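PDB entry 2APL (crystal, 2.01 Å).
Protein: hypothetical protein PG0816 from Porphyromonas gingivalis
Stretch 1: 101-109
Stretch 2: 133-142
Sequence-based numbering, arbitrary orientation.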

# COMPACT_ATOMS: atom_id res chain seq x y z
N ILE A 101 6.49 -10.28 7.38
CA ILE A 101 6.45 -11.73 7.61
C ILE A 101 5.04 -12.23 7.81
O ILE A 101 4.66 -13.28 7.27
N LEU A 102 4.28 -11.50 8.60
CA LEU A 102 2.84 -11.77 8.78
C LEU A 102 2.10 -11.71 7.46
O LEU A 102 1.19 -12.51 7.22
N LEU A 103 2.49 -10.76 6.58
CA LEU A 103 1.89 -10.67 5.24
C LEU A 103 2.05 -11.98 4.42
O LEU A 103 1.19 -12.30 3.61
N LYS A 104 3.08 -12.77 4.73
CA LYS A 104 3.28 -14.07 4.12
C LYS A 104 2.69 -15.25 4.90
O LYS A 104 2.79 -16.38 4.47
N ASN A 105 2.05 -14.98 6.04
CA ASN A 105 1.56 -16.03 6.90
C ASN A 105 0.21 -16.49 6.36
O ASN A 105 -0.68 -15.65 6.03
N LYS A 106 0.03 -17.80 6.24
CA LYS A 106 -1.25 -18.33 5.69
C LYS A 106 -2.48 -17.95 6.54
O LYS A 106 -3.52 -17.58 5.99
N ALA A 107 -2.36 -17.99 7.87
CA ALA A 107 -3.47 -17.53 8.69
C ALA A 107 -3.88 -16.08 8.38
O ALA A 107 -5.08 -15.81 8.21
N ILE A 108 -2.88 -15.17 8.33
CA ILE A 108 -3.13 -13.73 8.04
C ILE A 108 -3.68 -13.53 6.60
O ILE A 108 -4.69 -12.83 6.39
N GLN A 109 -3.02 -14.11 5.60
CA GLN A 109 -3.55 -14.03 4.25
C GLN A 109 -5.02 -14.46 4.11
O GLN A 109 -5.81 -13.79 3.41
N GLU A 133 -10.65 -8.83 13.09
CA GLU A 133 -10.35 -10.22 12.77
C GLU A 133 -8.82 -10.41 12.80
O GLU A 133 -8.32 -11.42 13.31
N LEU A 134 -8.09 -9.44 12.24
CA LEU A 134 -6.60 -9.47 12.28
C LEU A 134 -6.03 -9.46 13.71
O LEU A 134 -5.08 -10.22 14.02
N THR A 135 -6.60 -8.63 14.58
CA THR A 135 -6.23 -8.56 15.99
C THR A 135 -6.39 -9.96 16.65
O THR A 135 -5.44 -10.47 17.28
N GLY A 136 -7.55 -10.58 16.43
CA GLY A 136 -7.84 -11.90 16.95
C GLY A 136 -6.91 -13.00 16.47
O GLY A 136 -6.52 -13.89 17.25
N THR A 137 -6.55 -12.94 15.20
CA THR A 137 -5.58 -13.84 14.62
C THR A 137 -4.19 -13.71 15.27
O THR A 137 -3.55 -14.71 15.62
N ILE A 138 -3.71 -12.49 15.40
CA ILE A 138 -2.43 -12.27 16.07
C ILE A 138 -2.44 -12.71 17.54
O ILE A 138 -1.49 -13.36 18.01
N VAL A 139 -3.53 -12.43 18.25
CA VAL A 139 -3.69 -13.01 19.60
C VAL A 139 -3.52 -14.54 19.55
O VAL A 139 -2.85 -15.12 20.41
N LEU A 140 -4.10 -15.19 18.54
CA LEU A 140 -4.06 -16.64 18.52
C LEU A 140 -2.65 -17.08 18.22
O LEU A 140 -2.20 -18.09 18.79
N LEU A 141 -1.99 -16.38 17.29
CA LEU A 141 -0.60 -16.68 16.89
C LEU A 141 0.32 -16.61 18.10
O LEU A 141 1.11 -17.53 18.35
N ILE A 142 0.19 -15.56 18.90
CA ILE A 142 0.95 -15.42 20.17
C ILE A 142 0.60 -16.52 21.21
O ILE A 142 1.51 -17.15 21.77

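The first stretch is a bent one, the end of one helix and the start of another joined by a short turn, and it lies against a single continuous helix formed by the second. No hydrogen bond crosses between them. The contact is a matter of shape, with 308 Å² of surface buried, both sides summed.

The principal bump is Ile 108. Its CA-to-CB bond points sideways to the opposing helix, but with chi1 m and chi2 m the end of the side chain comes nearer and sits as a knob in a hole made by Leu 134, Thr 137, Ile 138 and Leu 141. These four follow an i, i+3, i+4, i+7 pattern, which brings them to one face. Thr 137 and Leu 141 point toward the first stretch; Leu 134 and Ile 138, both m, t, point sideways with their ends coming nearer. Ile 108 CD1 lies 3.7 Å from Thr 137 CG2 and 3.9 Å from Ile 138 CG1, and comes within contact range of all four residues. Ile 108 CG2 adds a further contact with Leu 134 CD2 at 4.2 Å, and Ile 108 CG1 lies 4.2 Å from Leu 141 CD1. Isoleucine suits the place because it is bulky and apolar.

Leu 102, in the preceding helix, adds a second bump. It points toward the partner in the m, t rotamer common for leucine in helices, and its forked end touches two residues: Leu 102 CD2 is 3.7 Å from Leu 141 CD1, while Leu 102 CD1 is 4.3 Å from Ile 138 CD1. Leu 141, also m, t, thus places its CD1 against both Leu 102 and Ile 108, linking the two helical segments of the first stretch. Its other methyl, Leu 141 CD2, packs 4.1 Å from Asn 105 ND2.

Asn 105 points toward the second stretch but does its polar work within its own. As the N-cap residue, with chi1 t, it accepts a hydrogen bond at Asn 105 OD1 from Ile 108 N (2.9 Å), satisfying a backbone amide that has no preceding helical turn to supply a carbonyl.

At the exposed margin Ala 107 points in with a single methyl, Ala 107 CB lying 4.1 Å from Thr 137 CG2, a modest bump beside the larger isoleucine. Thr 137, chi1 m, a wall of the hole, offers that same methyl to both neighbors, and Thr 137 OG1 lies 3.0 Å from Glu 133 O in its own helix. Threonine fits this position by presenting an apolar surface to the contact while its hydroxyl stays near the backbone.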

# COMPACT_ATOMS: atom_id res chain seq x y z
CB ILE A 101 7.31 -12.14 8.86
CG1 ILE A 101 8.78 -11.80 8.67
CG2 ILE A 101 7.26 -13.63 9.09
CD1 ILE A 101 9.06 -10.41 8.34
CB LEU A 102 2.21 -10.80 9.77
CG LEU A 102 2.56 -11.04 11.23
CD1 LEU A 102 2.10 -9.88 12.05
CD2 LEU A 102 1.89 -12.38 11.72
CB LEU A 103 2.43 -9.46 4.45
CG LEU A 103 1.51 -8.88 3.37
CD1 LEU A 103 0.07 -8.76 3.82
CD2 LEU A 103 2.12 -7.49 2.88
CB LYS A 104 4.78 -14.30 3.90
CG LYS A 104 5.46 -13.26 2.97
CD LYS A 104 7.01 -13.25 3.21
CE LYS A 104 7.64 -14.68 3.44
NZ LYS A 104 8.01 -15.14 4.85
CB ASN A 105 1.45 -15.45 8.32
CG ASN A 105 0.78 -16.39 9.27
OD1 ASN A 105 -0.43 -16.38 9.39
ND2 ASN A 105 1.57 -17.21 9.95
CB LYS A 106 -1.20 -19.83 5.48
CG LYS A 106 -0.23 -20.28 4.36
CD LYS A 106 -0.87 -20.39 2.93
CE LYS A 106 -0.74 -19.08 2.09
NZ LYS A 106 -2.02 -18.71 1.30
CB ALA A 107 -3.16 -17.67 10.17
CB ILE A 108 -1.85 -12.90 8.30
CG1 ILE A 108 -1.46 -12.92 9.80
CG2 ILE A 108 -1.99 -11.43 7.72
CD1 ILE A 108 -2.32 -12.01 10.77
CB GLN A 109 -2.69 -14.90 3.31
CG GLN A 109 -1.25 -14.41 3.18
CD GLN A 109 -0.45 -15.27 2.25
OE1 GLN A 109 -0.56 -16.46 2.27
NE2 GLN A 109 0.40 -14.66 1.47
CB GLU A 133 -10.98 -10.62 11.44
CG GLU A 133 -10.94 -12.05 11.13
CD GLU A 133 -11.88 -12.47 10.00
OE1 GLU A 133 -12.50 -11.60 9.30
OE2 GLU A 133 -12.01 -13.70 9.82
CB LEU A 134 -6.02 -8.30 11.47
CG LEU A 134 -6.17 -8.38 9.94
CD1 LEU A 134 -5.81 -6.95 9.34
CD2 LEU A 134 -5.36 -9.53 9.27
CB THR A 135 -7.04 -7.46 16.72
OG1 THR A 135 -6.86 -6.18 16.04
CG2 THR A 135 -6.63 -7.34 18.20
CB THR A 137 -5.49 -13.60 13.08
OG1 THR A 137 -6.80 -13.87 12.49
CG2 THR A 137 -4.42 -14.49 12.44
CB ILE A 138 -1.94 -10.79 15.89
CG1 ILE A 138 -1.68 -10.57 14.38
CG2 ILE A 138 -0.63 -10.49 16.70
CD1 ILE A 138 -1.62 -9.00 13.99
CB VAL A 139 -5.06 -12.62 20.25
CG1 VAL A 139 -5.33 -13.43 21.52
CG2 VAL A 139 -5.06 -11.13 20.56
CB LEU A 140 -5.02 -17.23 17.47
CG LEU A 140 -6.47 -17.19 17.95
CD1 LEU A 140 -7.44 -17.73 16.86
CD2 LEU A 140 -6.67 -17.92 19.26
CB LEU A 141 -0.11 -15.74 15.76
CG LEU A 141 -0.55 -16.09 14.32
CD1 LEU A 141 -0.32 -14.86 13.37
CD2 LEU A 141 0.17 -17.37 13.80
CB ILE A 142 0.70 -14.05 20.79
CG1 ILE A 142 1.16 -12.93 19.82
CG2 ILE A 142 1.41 -13.90 22.18
CD1 ILE A 142 0.86 -11.50 20.35